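PDB 4R4X: pngf-ii from Elizabethkingia meningoseptica, which acts as a peptide:N-glycosidase, probably hydrolysing the bond between asparagine and the innermost sugar to release N-linked glycans from glycoproteins. Local coordinates for residues Q62-N67 with L174-M179; S272-Q277 with A288-Y293; F303-I308 with T326-D331; P224-G229 with Q338-E343. All coordinates share one frame; numbering follows the deposited sequence. Where two conformers were deposited one is given.

Contact 1: Q62-N67 with L174-M179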
loop_
_atom_site.group_PDB
_atom_site.type_symbol
_atom_site.label_atom_id
_atom_site.label_comp_id
_atom_site.label_asym_id
_atom_site.label_seq_id
_atom_site.Cartn_x
_atom_site.Cartn_y
_atom_site.Cartn_z
ATOM N N GLN A 62 -8.347 -23.000 -16.210
ATOM C CA GLN A 62 -7.837 -22.757 -14.894
ATOM C C GLN A 62 -8.907 -21.995 -14.120
ATOM O O GLN A 62 -9.406 -20.984 -14.596
ATOM C CB GLN A 62 -6.555 -21.931 -14.990
ATOM C CG GLN A 62 -5.742 -21.929 -13.720
ATOM C CD GLN A 62 -5.023 -23.239 -13.449
ATOM O OE1 GLN A 62 -4.777 -24.051 -14.346
ATOM N NE2 GLN A 62 -4.655 -23.436 -12.198
ATOM N N PHE A 63 -9.220 -22.468 -12.926
ATOM C CA PHE A 63 -10.267 -21.892 -12.087
ATOM C C PHE A 63 -9.643 -21.423 -10.790
ATOM O O PHE A 63 -8.893 -22.169 -10.177
ATOM C CB PHE A 63 -11.310 -22.954 -11.714
ATOM C CG PHE A 63 -11.998 -23.578 -12.882
ATOM C CD1 PHE A 63 -11.450 -24.676 -13.515
ATOM C CD2 PHE A 63 -13.212 -23.076 -13.345
ATOM C CE1 PHE A 63 -12.105 -25.264 -14.597
ATOM C CE2 PHE A 63 -13.860 -23.654 -14.427
ATOM C CZ PHE A 63 -13.306 -24.755 -15.055
ATOM N N ALA A 64 -10.022 -20.235 -10.346
ATOM C CA ALA A 64 -9.579 -19.689 -9.077
ATOM C C ALA A 64 -10.784 -19.439 -8.179
ATOM O O ALA A 64 -11.706 -18.732 -8.562
ATOM C CB ALA A 64 -8.794 -18.392 -9.298
ATOM N N PHE A 65 -10.745 -20.020 -6.986
ATOM C CA PHE A 65 -11.818 -19.887 -6.019
ATOM C C PHE A 65 -11.390 -18.742 -5.104
ATOM O O PHE A 65 -10.431 -18.877 -4.389
ATOM C CB PHE A 65 -11.981 -21.187 -5.232
ATOM C CG PHE A 65 -12.506 -22.338 -6.060
ATOM C CD1 PHE A 65 -11.807 -22.803 -7.167
ATOM C CD2 PHE A 65 -13.696 -22.967 -5.713
ATOM C CE1 PHE A 65 -12.292 -23.865 -7.928
ATOM C CE2 PHE A 65 -14.183 -24.030 -6.472
ATOM C CZ PHE A 65 -13.476 -24.476 -7.581
ATOM N N LEU A 66 -12.077 -17.619 -5.183
ATOM C CA LEU A 66 -11.578 -16.384 -4.554
ATOM C C LEU A 66 -12.145 -16.199 -3.181
ATOM O O LEU A 66 -11.472 -15.677 -2.267
ATOM C CB LEU A 66 -11.929 -15.178 -5.412
ATOM C CG LEU A 66 -11.394 -15.248 -6.840
ATOM C CD1 LEU A 66 -11.726 -13.953 -7.541
ATOM C CD2 LEU A 66 -9.900 -15.508 -6.848
ATOM N N ASN A 67 -13.397 -16.601 -3.040
ATOM C CA ASN A 67 -14.075 -16.529 -1.750
ATOM C C ASN A 67 -15.216 -17.540 -1.812
ATOM O O ASN A 67 -15.282 -18.318 -2.770
ATOM C CB ASN A 67 -14.509 -15.083 -1.455
ATOM C CG ASN A 67 -15.321 -14.463 -2.585
ATOM O OD1 ASN A 67 -14.910 -13.509 -3.237
ATOM N ND2 ASN A 67 -16.497 -14.974 -2.782
ATOM N N LEU A 174 -4.412 -11.973 -17.761
ATOM C CA LEU A 174 -3.864 -10.933 -16.887
ATOM C C LEU A 174 -4.850 -10.580 -15.791
ATOM O O LEU A 174 -4.468 -10.411 -14.640
ATOM C CB LEU A 174 -3.500 -9.672 -17.673
ATOM C CG LEU A 174 -2.280 -9.825 -18.588
ATOM C CD1 LEU A 174 -2.131 -8.582 -19.456
ATOM C CD2 LEU A 174 -1.014 -10.089 -17.792
ATOM N N THR A 175 -6.112 -10.439 -16.162
ATOM C CA THR A 175 -7.162 -10.136 -15.204
ATOM C C THR A 175 -7.356 -11.269 -14.181
ATOM O O THR A 175 -7.554 -11.021 -12.995
ATOM C CB THR A 175 -8.484 -9.834 -15.941
ATOM O OG1 THR A 175 -8.275 -8.713 -16.802
ATOM C CG2 THR A 175 -9.592 -9.535 -14.973
ATOM N N TYR A 176 -7.337 -12.501 -14.664
ATOM C CA TYR A 176 -7.434 -13.689 -13.816
ATOM C C TYR A 176 -6.412 -13.603 -12.650
ATOM O O TYR A 176 -6.773 -13.717 -11.470
ATOM C CB TYR A 176 -7.213 -14.930 -14.690
ATOM C CG TYR A 176 -7.166 -16.230 -13.945
ATOM C CD1 TYR A 176 -8.335 -16.933 -13.650
ATOM C CD2 TYR A 176 -5.954 -16.791 -13.582
ATOM C CE1 TYR A 176 -8.299 -18.129 -12.957
ATOM C CE2 TYR A 176 -5.906 -17.993 -12.909
ATOM C CZ TYR A 176 -7.083 -18.649 -12.604
ATOM O OH TYR A 176 -7.014 -19.805 -11.912
ATOM N N LYS A 177 -5.148 -13.363 -12.997
ATOM C CA LYS A 177 -4.074 -13.307 -12.000
ATOM C C LYS A 177 -4.265 -12.132 -11.060
ATOM O O LYS A 177 -4.022 -12.241 -9.850
ATOM C CB LYS A 177 -2.703 -13.191 -12.678
ATOM C CG LYS A 177 -2.297 -14.403 -13.509
ATOM C CD LYS A 177 -1.998 -15.601 -12.642
ATOM C CE LYS A 177 -1.390 -16.729 -13.458
ATOM N NZ LYS A 177 -0.881 -17.755 -12.534
ATOM N N ASP A 178 -4.677 -11.006 -11.631
ATOM C CA ASP A 178 -4.907 -9.773 -10.870
ATOM C C ASP A 178 -5.974 -9.976 -9.807
ATOM O O ASP A 178 -5.829 -9.523 -8.662
ATOM C CB ASP A 178 -5.329 -8.640 -11.819
ATOM C CG ASP A 178 -5.419 -7.287 -11.122
ATOM O OD1 ASP A 178 -4.371 -6.750 -10.682
ATOM O OD2 ASP A 178 -6.542 -6.733 -11.046
HETATM N N MSE A 179 -7.042 -10.679 -10.178
HETATM C CA MSE A 179 -8.144 -10.924 -9.241
HETATM C C MSE A 179 -7.717 -11.863 -8.140
HETATM O O MSE A 179 -8.096 -11.670 -6.972
HETATM C CB MSE A 179 -9.388 -11.413 -9.974
HETATM C CG MSE A 179 -9.930 -10.232 -10.781
HETATM SE SE MSE A 179 -11.521 -10.772 -11.796
HETATM C CE MSE A 179 -12.778 -10.925 -10.284
#
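Tyr176 lays the outer end of its ring over strand 62-65, covering Ala64 and the bent chain of Gln62. This is helix-on-sheet packing in the N-terminal domain, whose family belongs to the LolA/LolB clan: helix 173-182 lies against strand 59-65 and its neighbour 70-76, the two short axes 9.8 Å apart at a crossing angle of only 25°. CG of Tyr176 is anti to the backbone N (chi1 175°), beside the carbonyl carbon, and from there the ring extends until its hydroxyl end meets the strand. There Ala64 CB lies 3.7 Å from Tyr176 CE1, approaching obliquely, while the carbonyl carbon of Phe63 sits near the ring plane at its edge. The Gln62 side chain crosses the tyrosine at about a right angle, with amide and ring planes almost perpendicular. Its chain bends at chi2, and its far end turns to Glu49 on the adjacent strand 48-54. Glu49 OE1 bonds both Gln62 NE2 and Tyr176 OH, so one carboxylate oxygen from the sheet serves both polar ends. One turn further along the helix, Met179, a selenomethionine modelled in two conformers, meets Leu66 more loosely; in one of them Met179 CE lies 4.2 Å from Leu66 CD1, a touch that remains doubtful. By comparison the tyrosine end is tight, with Gln62 CG just 3.1 Å from Tyr176 OH.

Contact 2: S272-Q277 with A288-Y293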
loop_
_atom_site.group_PDB
_atom_site.type_symbol
_atom_site.label_atom_id
_atom_site.label_comp_id
_atom_site.label_asym_id
_atom_site.label_seq_id
_atom_site.Cartn_x
_atom_site.Cartn_y
_atom_site.Cartn_z
ATOM N N SER A 272 -13.535 28.586 14.193
ATOM C CA SER A 272 -13.926 27.554 15.142
ATOM C C SER A 272 -12.728 26.824 15.750
ATOM O O SER A 272 -12.855 26.239 16.788
ATOM C CB SER A 272 -14.863 26.540 14.479
ATOM O OG SER A 272 -16.119 27.131 14.246
ATOM N N LEU A 273 -11.582 26.869 15.078
ATOM C CA LEU A 273 -10.362 26.254 15.568
ATOM C C LEU A 273 -9.787 27.031 16.754
ATOM O O LEU A 273 -9.837 28.257 16.778
ATOM C CB LEU A 273 -9.323 26.207 14.446
ATOM C CG LEU A 273 -9.734 25.392 13.217
ATOM C CD1 LEU A 273 -8.611 25.384 12.191
ATOM C CD2 LEU A 273 -10.124 23.973 13.620
ATOM N N PRO A 274 -9.247 26.321 17.748
ATOM C CA PRO A 274 -8.545 26.995 18.855
ATOM C C PRO A 274 -7.361 27.830 18.375
ATOM O O PRO A 274 -6.611 27.391 17.491
ATOM C CB PRO A 274 -8.047 25.842 19.722
ATOM C CG PRO A 274 -8.860 24.668 19.355
ATOM C CD PRO A 274 -9.349 24.870 17.950
ATOM N N VAL A 275 -7.204 29.022 18.952
ATOM C CA VAL A 275 -6.105 29.940 18.612
ATOM C C VAL A 275 -4.831 29.557 19.376
ATOM O O VAL A 275 -4.873 29.300 20.571
ATOM C CB VAL A 275 -6.494 31.421 18.913
ATOM C CG1 VAL A 275 -5.321 32.357 18.705
ATOM C CG2 VAL A 275 -7.638 31.879 18.018
ATOM N N TYR A 276 -3.701 29.463 18.677
ATOM C CA TYR A 276 -2.401 29.246 19.306
ATOM C C TYR A 276 -1.561 30.518 19.191
ATOM O O TYR A 276 -1.466 31.112 18.125
ATOM C CB TYR A 276 -1.637 28.073 18.638
ATOM C CG TYR A 276 -0.244 27.841 19.221
ATOM C CD1 TYR A 276 -0.072 27.228 20.462
ATOM C CD2 TYR A 276 0.886 28.239 18.538
ATOM C CE1 TYR A 276 1.197 27.025 21.001
ATOM C CE2 TYR A 276 2.155 28.036 19.054
ATOM C CZ TYR A 276 2.308 27.441 20.291
ATOM O OH TYR A 276 3.564 27.250 20.793
ATOM N N GLN A 277 -0.940 30.922 20.289
ATOM C CA GLN A 277 -0.072 32.119 20.309
ATOM C C GLN A 277 1.162 31.827 21.152
ATOM O O GLN A 277 1.056 31.118 22.155
ATOM C CB GLN A 277 -0.853 33.321 20.858
ATOM C CG GLN A 277 -1.926 33.798 19.898
ATOM C CD GLN A 277 -2.770 34.954 20.414
ATOM O OE1 GLN A 277 -3.505 35.578 19.651
ATOM N NE2 GLN A 277 -2.691 35.219 21.692
ATOM N N ALA A 288 -2.427 22.852 17.679
ATOM C CA ALA A 288 -2.061 22.145 18.899
ATOM C C ALA A 288 -3.259 21.504 19.592
ATOM O O ALA A 288 -4.362 22.050 19.586
ATOM C CB ALA A 288 -1.367 23.098 19.871
ATOM N N LEU A 289 -3.027 20.343 20.200
ATOM C CA LEU A 289 -4.044 19.693 20.987
ATOM C C LEU A 289 -4.425 20.625 22.149
ATOM O O LEU A 289 -3.572 21.341 22.673
ATOM C CB LEU A 289 -3.511 18.348 21.496
ATOM C CG LEU A 289 -4.133 17.588 22.658
ATOM C CD1 LEU A 289 -3.576 16.174 22.633
ATOM C CD2 LEU A 289 -3.850 18.255 23.989
ATOM N N THR A 290 -5.716 20.666 22.473
ATOM C CA THR A 290 -6.177 21.304 23.711
ATOM C C THR A 290 -7.144 20.309 24.396
ATOM O O THR A 290 -7.485 19.278 23.831
ATOM C CB THR A 290 -6.886 22.648 23.451
ATOM O OG1 THR A 290 -8.210 22.399 23.011
ATOM C CG2 THR A 290 -6.175 23.515 22.422
ATOM N N PRO A 291 -7.611 20.628 25.607
ATOM C CA PRO A 291 -8.572 19.732 26.235
ATOM C C PRO A 291 -9.823 19.472 25.393
ATOM O O PRO A 291 -10.450 18.434 25.552
ATOM C CB PRO A 291 -8.924 20.472 27.542
ATOM C CG PRO A 291 -7.708 21.275 27.852
ATOM C CD PRO A 291 -7.252 21.756 26.492
ATOM N N ASP A 292 -10.164 20.408 24.506
ATOM C CA ASP A 292 -11.376 20.337 23.698
ATOM C C ASP A 292 -11.125 20.011 22.219
ATOM O O ASP A 292 -12.077 19.941 21.438
ATOM C CB ASP A 292 -12.111 21.684 23.775
ATOM C CG ASP A 292 -12.161 22.233 25.196
ATOM O OD1 ASP A 292 -12.808 21.582 26.028
ATOM O OD2 ASP A 292 -11.514 23.270 25.483
ATOM N N TYR A 293 -9.863 19.788 21.834
ATOM C CA TYR A 293 -9.529 19.744 20.408
ATOM C C TYR A 293 -8.321 18.859 20.143
ATOM O O TYR A 293 -7.347 18.870 20.911
ATOM C CB TYR A 293 -9.257 21.177 19.910
ATOM C CG TYR A 293 -8.705 21.275 18.504
ATOM C CD1 TYR A 293 -9.538 21.204 17.410
ATOM C CD2 TYR A 293 -7.331 21.412 18.282
ATOM C CE1 TYR A 293 -9.030 21.259 16.124
ATOM C CE2 TYR A 293 -6.814 21.490 17.007
ATOM C CZ TYR A 293 -7.675 21.414 15.933
ATOM O OH TYR A 293 -7.198 21.498 14.666
#
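Pro274 faces Tyr293 and Tyr276 faces Ala288, with CA atoms 7.5 and 7.1 Å apart respectively, so the two segments run in opposite senses yet stay too far apart to pair as strands. Segment 288-293 folds back on itself through a type I beta turn from Thr290 to Tyr293, whose backbone bonds link these two residues in both directions. Thr290 also makes an ST turn, OG1 accepting from Asp292 N at 3.2 Å. Its chi1 of 79° puts OG1 between the backbone N and the carbonyl carbon; CG2 lies 4.0 Å from Pro274 CB.

The main meeting is proline on tyrosine. Pro274 CD lies over one face of the Tyr293 ring, 3.8 Å from the centroid and 16° off the normal, a CH-pi contact, and Pro274 CG comes to 3.5 Å from Tyr293 CG at the base of the ring. Leu273 CD2 adds an oblique touch near CE1, and at the other end Ala288 CB rests obliquely against the Tyr276 ring. The phenol ends bond outside the contact, Tyr293 OH to Gly286 O and Tyr276 OH to Gly405 O and Glu407 N. The contact lies beside the open end of the small hairpin 275-276/284-285, where Pro274 still pairs with Gly286. Since the closest approaches are all carbon to carbon, it depends on shape and dispersion, with the polar bonds holding the turn and the phenols in position.

Contact 3: F303-I308 with T326-D331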
loop_
_atom_site.group_PDB
_atom_site.type_symbol
_atom_site.label_atom_id
_atom_site.label_comp_id
_atom_site.label_asym_id
_atom_site.label_seq_id
_atom_site.Cartn_x
_atom_site.Cartn_y
_atom_site.Cartn_z
ATOM N N PHE A 303 4.912 15.899 -1.985
ATOM C CA PHE A 303 5.031 17.096 -2.787
ATOM C C PHE A 303 4.842 16.726 -4.229
ATOM O O PHE A 303 5.453 15.775 -4.693
ATOM C CB PHE A 303 6.368 17.755 -2.511
ATOM C CG PHE A 303 6.446 18.293 -1.121
ATOM C CD1 PHE A 303 6.766 17.459 -0.068
ATOM C CD2 PHE A 303 6.040 19.587 -0.860
ATOM C CE1 PHE A 303 6.730 17.912 1.244
ATOM C CE2 PHE A 303 6.038 20.070 0.447
ATOM C CZ PHE A 303 6.358 19.222 1.506
ATOM N N THR A 304 3.993 17.460 -4.938
ATOM C CA THR A 304 3.809 17.192 -6.379
ATOM C C THR A 304 5.055 17.590 -7.149
ATOM O O THR A 304 5.796 18.503 -6.755
ATOM C CB THR A 304 2.583 17.876 -7.022
ATOM O OG1 THR A 304 2.820 19.285 -7.183
ATOM C CG2 THR A 304 1.327 17.643 -6.228
ATOM N N PRO A 305 5.321 16.877 -8.242
ATOM C CA PRO A 305 6.354 17.336 -9.115
ATOM C C PRO A 305 5.856 18.547 -9.910
ATOM O O PRO A 305 4.733 18.968 -9.723
ATOM C CB PRO A 305 6.631 16.103 -9.969
ATOM C CG PRO A 305 5.308 15.451 -10.095
ATOM C CD PRO A 305 4.643 15.682 -8.773
ATOM N N PHE A 306 6.717 19.140 -10.723
ATOM C CA PHE A 306 6.333 20.251 -11.578
ATOM C C PHE A 306 5.617 19.767 -12.847
ATOM O O PHE A 306 6.260 19.290 -13.779
ATOM C CB PHE A 306 7.565 21.010 -12.002
ATOM C CG PHE A 306 8.235 21.809 -10.916
ATOM C CD1 PHE A 306 7.897 23.143 -10.702
ATOM C CD2 PHE A 306 9.278 21.271 -10.188
ATOM C CE1 PHE A 306 8.581 23.907 -9.763
ATOM C CE2 PHE A 306 9.939 22.016 -9.235
ATOM C CZ PHE A 306 9.594 23.334 -9.020
ATOM N N GLY A 307 4.297 19.839 -12.845
ATOM C CA GLY A 307 3.463 19.725 -14.056
ATOM C C GLY A 307 3.381 18.403 -14.785
ATOM O O GLY A 307 3.179 18.358 -16.029
ATOM N N ILE A 308 3.495 17.317 -14.043
ATOM C CA ILE A 308 3.533 15.998 -14.666
ATOM C C ILE A 308 2.242 15.626 -15.407
ATOM O O ILE A 308 1.125 15.855 -14.932
ATOM C CB ILE A 308 3.890 14.896 -13.661
ATOM C CG1 ILE A 308 4.354 13.638 -14.407
ATOM C CG2 ILE A 308 2.700 14.576 -12.748
ATOM C CD1 ILE A 308 4.940 12.593 -13.498
ATOM N N THR A 326 2.586 10.368 -10.911
ATOM C CA THR A 326 3.421 10.180 -9.752
ATOM C C THR A 326 2.714 9.282 -8.774
ATOM O O THR A 326 1.592 9.588 -8.392
ATOM C CB THR A 326 3.688 11.465 -8.980
ATOM O OG1 THR A 326 3.789 12.562 -9.889
ATOM C CG2 THR A 326 4.955 11.308 -8.144
ATOM N N PRO A 327 3.361 8.173 -8.378
ATOM C CA PRO A 327 2.828 7.331 -7.334
ATOM C C PRO A 327 3.506 7.604 -5.996
ATOM O O PRO A 327 4.717 7.859 -5.954
ATOM C CB PRO A 327 3.197 5.949 -7.812
ATOM C CG PRO A 327 4.530 6.151 -8.493
ATOM C CD PRO A 327 4.551 7.566 -8.996
ATOM N N TYR A 328 2.706 7.541 -4.936
ATOM C CA TYR A 328 3.175 7.690 -3.571
ATOM C C TYR A 328 2.513 6.619 -2.712
ATOM O O TYR A 328 1.284 6.519 -2.675
ATOM C CB TYR A 328 2.792 9.046 -2.998
ATOM C CG TYR A 328 3.102 10.282 -3.824
ATOM C CD1 TYR A 328 2.231 10.709 -4.816
ATOM C CD2 TYR A 328 4.234 11.064 -3.559
ATOM C CE1 TYR A 328 2.467 11.876 -5.528
ATOM C CE2 TYR A 328 4.488 12.223 -4.284
ATOM C CZ TYR A 328 3.598 12.620 -5.264
ATOM O OH TYR A 328 3.801 13.782 -5.982
ATOM N N ARG A 329 3.309 5.843 -1.996
ATOM C CA ARG A 329 2.745 4.839 -1.118
ATOM C C ARG A 329 3.524 4.805 0.183
ATOM O O ARG A 329 4.758 4.652 0.185
ATOM C CB ARG A 329 2.738 3.458 -1.786
ATOM C CG ARG A 329 1.918 2.398 -1.034
ATOM C CD ARG A 329 1.892 1.055 -1.768
ATOM N NE ARG A 329 0.877 0.121 -1.245
ATOM C CZ ARG A 329 0.850 -1.192 -1.479
ATOM N NH1 ARG A 329 1.803 -1.777 -2.201
ATOM N NH2 ARG A 329 -0.126 -1.954 -0.968
ATOM N N GLN A 330 2.786 4.921 1.282
ATOM C CA GLN A 330 3.370 4.927 2.615
ATOM C C GLN A 330 2.764 3.838 3.524
ATOM O O GLN A 330 1.541 3.626 3.552
ATOM C CB GLN A 330 3.134 6.276 3.270
ATOM C CG GLN A 330 3.775 6.373 4.662
ATOM C CD GLN A 330 4.077 7.776 5.106
ATOM O OE1 GLN A 330 3.859 8.167 6.278
ATOM N NE2 GLN A 330 4.580 8.543 4.215
ATOM N N ASP A 331 3.638 3.178 4.256
ATOM C CA ASP A 331 3.283 2.232 5.325
ATOM C C ASP A 331 2.776 3.065 6.493
ATOM O O ASP A 331 3.475 3.948 6.972
ATOM C CB ASP A 331 4.536 1.466 5.682
ATOM C CG ASP A 331 4.336 0.400 6.768
ATOM O OD1 ASP A 331 3.280 0.370 7.451
ATOM O OD2 ASP A 331 5.290 -0.392 6.934
#
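Tyr328 reaches from strand 326-331 to the backbone of the facing segment and hydrogen-bonds through OH to Phe303 O at 2.9 Å. Strand 326-331 is an edge strand of the four-stranded antiparallel sheet within this chain, while Phe303 ends strand 297-303 of the nine-stranded one, so the bond spans two sheets of a PNGase F-type region. Around this bond the packing is close. CG is anti to the carbonyl carbon (chi1 -50°), beside the backbone N, and the ring built on it carries Tyr328 OH to Thr304 CA at 3.4 Å and Pro305 CD at 3.5 Å. The hydroxyl stands above the carbonyl plane of Phe303, 47° out of it, with a C=O...O angle of 115°. Next along the contact, Pro305 and Thr326 meet tip to tip, Pro305 CG 3.3 Å from Thr326 OG1, and Ile308 crosses the threonine obliquely with CG2 at 3.7 Å from the same oxygen. That oxygen is hydrogen-bonded to Gln238 OE1 on the neighbouring strand 231-240.

Beyond Tyr328 the strand leaves the facing segment. Pro327, Arg329 and Asp331, alternating with the buried residues, are exposed, and Arg329 NH2 turns to Ser365 OG instead. On the buried side the tyrosine ring also lies against Phe302, Met300 and Ile493. The chemistry is therefore uneven: a buried phenol and a buried threonine hydroxyl sit among aliphatic carbons, each with a named polar partner, so burying them need not cost hydrogen bonding.

Contact 4: P224-G229 with Q338-E343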
loop_
_atom_site.group_PDB
_atom_site.type_symbol
_atom_site.label_atom_id
_atom_site.label_comp_id
_atom_site.label_asym_id
_atom_site.label_seq_id
_atom_site.Cartn_x
_atom_site.Cartn_y
_atom_site.Cartn_z
ATOM N N PRO A 224 -12.693 -1.560 8.489
ATOM C CA PRO A 224 -13.009 -2.726 9.311
ATOM C C PRO A 224 -12.113 -2.800 10.525
ATOM O O PRO A 224 -11.114 -2.050 10.619
ATOM C CB PRO A 224 -12.750 -3.902 8.365
ATOM C CG PRO A 224 -11.716 -3.396 7.439
ATOM C CD PRO A 224 -12.112 -1.960 7.192
ATOM N N GLU A 225 -12.450 -3.691 11.454
ATOM C CA GLU A 225 -11.547 -3.974 12.543
ATOM C C GLU A 225 -10.256 -4.516 11.939
ATOM O O GLU A 225 -10.287 -5.381 11.077
ATOM C CB GLU A 225 -12.121 -4.996 13.519
ATOM C CG GLU A 225 -11.170 -5.318 14.663
ATOM C CD GLU A 225 -11.698 -6.402 15.601
ATOM O OE1 GLU A 225 -10.942 -6.835 16.513
ATOM O OE2 GLU A 225 -12.854 -6.830 15.417
ATOM N N ILE A 226 -9.122 -3.987 12.375
ATOM C CA ILE A 226 -7.871 -4.526 11.917
ATOM C C ILE A 226 -7.049 -4.951 13.155
ATOM O O ILE A 226 -6.705 -4.147 14.022
ATOM C CB ILE A 226 -7.171 -3.597 10.875
ATOM C CG1 ILE A 226 -5.933 -2.940 11.406
ATOM C CG2 ILE A 226 -8.077 -2.504 10.335
ATOM C CD1 ILE A 226 -4.707 -3.724 11.083
ATOM N N LYS A 227 -6.776 -6.248 13.223
ATOM C CA LYS A 227 -6.099 -6.850 14.375
ATOM C C LYS A 227 -4.624 -6.453 14.442
ATOM O O LYS A 227 -3.995 -6.223 13.406
ATOM C CB LYS A 227 -6.186 -8.376 14.278
ATOM C CG LYS A 227 -7.608 -8.956 14.286
ATOM C CD LYS A 227 -7.985 -9.482 15.664
ATOM C CE LYS A 227 -9.307 -10.242 15.662
ATOM N NZ LYS A 227 -10.393 -9.390 16.208
ATOM N N GLN A 228 -4.078 -6.388 15.657
ATOM C CA GLN A 228 -2.647 -6.243 15.839
ATOM C C GLN A 228 -1.928 -7.307 15.016
ATOM O O GLN A 228 -2.247 -8.485 15.088
ATOM C CB GLN A 228 -2.265 -6.350 17.337
ATOM C CG GLN A 228 -0.773 -6.576 17.640
ATOM C CD GLN A 228 0.153 -5.425 17.232
ATOM O OE1 GLN A 228 -0.228 -4.261 17.280
ATOM N NE2 GLN A 228 1.387 -5.770 16.804
ATOM N N GLY A 229 -0.959 -6.876 14.227
ATOM C CA GLY A 229 -0.176 -7.774 13.382
ATOM C C GLY A 229 -0.375 -7.454 11.901
ATOM O O GLY A 229 0.539 -7.644 11.082
ATOM N N GLN A 338 -5.821 4.294 15.541
ATOM C CA GLN A 338 -6.663 5.416 15.186
ATOM C C GLN A 338 -7.611 5.054 14.036
ATOM O O GLN A 338 -8.634 5.697 13.876
ATOM C CB GLN A 338 -5.777 6.624 14.827
ATOM C CG GLN A 338 -6.486 7.933 14.515
ATOM C CD GLN A 338 -7.186 8.550 15.720
ATOM O OE1 GLN A 338 -8.313 9.049 15.616
ATOM N NE2 GLN A 338 -6.527 8.513 16.861
ATOM N N LEU A 339 -7.278 4.029 13.250
ATOM C CA LEU A 339 -8.082 3.651 12.061
ATOM C C LEU A 339 -9.041 2.498 12.281
ATOM O O LEU A 339 -10.117 2.471 11.688
ATOM C CB LEU A 339 -7.157 3.276 10.910
ATOM C CG LEU A 339 -6.237 4.371 10.366
ATOM C CD1 LEU A 339 -5.117 3.720 9.559
ATOM C CD2 LEU A 339 -7.019 5.349 9.519
ATOM N N SER A 340 -8.649 1.536 13.113
ATOM C CA SER A 340 -9.345 0.253 13.203
ATOM C C SER A 340 -10.815 0.431 13.592
ATOM O O SER A 340 -11.131 1.122 14.570
ATOM C CB SER A 340 -8.652 -0.661 14.227
ATOM O OG SER A 340 -9.208 -1.956 14.185
ATOM N N GLY A 341 -11.696 -0.166 12.797
ATOM C CA GLY A 341 -13.112 -0.292 13.138
ATOM C C GLY A 341 -13.871 1.023 13.243
ATOM O O GLY A 341 -14.852 1.100 13.971
ATOM N N LYS A 342 -13.405 2.059 12.557
ATOM C CA LYS A 342 -14.011 3.375 12.637
ATOM C C LYS A 342 -14.515 3.806 11.288
ATOM O O LYS A 342 -13.954 3.441 10.248
ATOM C CB LYS A 342 -12.997 4.427 13.059
ATOM C CG LYS A 342 -12.496 4.309 14.478
ATOM C CD LYS A 342 -11.974 5.648 14.941
ATOM C CE LYS A 342 -11.778 5.662 16.443
ATOM N NZ LYS A 342 -10.406 5.246 16.792
ATOM N N GLU A 343 -15.549 4.632 11.319
ATOM C CA GLU A 343 -15.903 5.419 10.153
ATOM C C GLU A 343 -15.066 6.696 10.261
ATOM O O GLU A 343 -15.240 7.505 11.189
ATOM C CB GLU A 343 -17.409 5.715 10.112
ATOM C CG GLU A 343 -17.818 6.486 8.864
ATOM C CD GLU A 343 -19.333 6.567 8.688
ATOM O OE1 GLU A 343 -20.058 6.690 9.703
ATOM O OE2 GLU A 343 -19.783 6.510 7.528
#
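Ser340 and Gly341 fill the two central positions of a type II beta turn from Leu339 to Lys342, and this turn, following the short helix 336-339, clasps the loop 224-229. The positive phi of Gly341 (64°) suits the third position of such a turn, where glycine is common. The backbones come very near here, Glu225 CA and Gly341 CA being 4.0 Å apart.

Hydrogen bonding carries most of the contact. Ile226 N donates to Ser340 OG at 2.7 Å, almost straight at 177°. Ser340 OG is anti to its own backbone N, which swings the hydroxyl to meet the loop. A second bond comes from the backbone, Gly341 N to Pro224 O at 2.9 Å; the donor rises 63° out of the carbonyl plane, above the peptide. Together the two bonds flank Glu225, since their loop atoms belong to the residues before and after it. Arg336 NH1 bonds to Ile226 O, tying the start of the helix to the same loop. Just beyond the turn, a backbone bond between Lys342 and Ile223 leads into the pairing of strands 216-222 and 343-350.

Van der Waals contact is slight: Glu225 CA lies 3.5 Å from Ser340 OG, and its CG is a little farther off.

Charge pairing stays within the loop. On the exposed side the extended Glu225 forms a salt bridge with Lys227, Lys227 NZ resting 2.6 Å from Glu225 OE1 and approaching from above the carboxylate plane.

Contacts 1 and 3 are buried; contact 2 is partly so and contact 4 lies at the surface. Contact 1 belongs to the N-terminal domain and lies on the opposite side of the chain's centre from contact 2, about 50 Å away between centres. The other three fall in the PNGase F-like part of the chain, where contacts 2 and 3 are nested inside the loop closed by contact 4, and strand 326-331 of contact 3 is followed in sequence by helix 336-339 of contact 4. Tyrosines lead the first three, yet differently: ring end on strand, face under proline, and hydroxyl on carbonyl. Contact 4, at the surface, relies on backbone and serine hydrogen bonds.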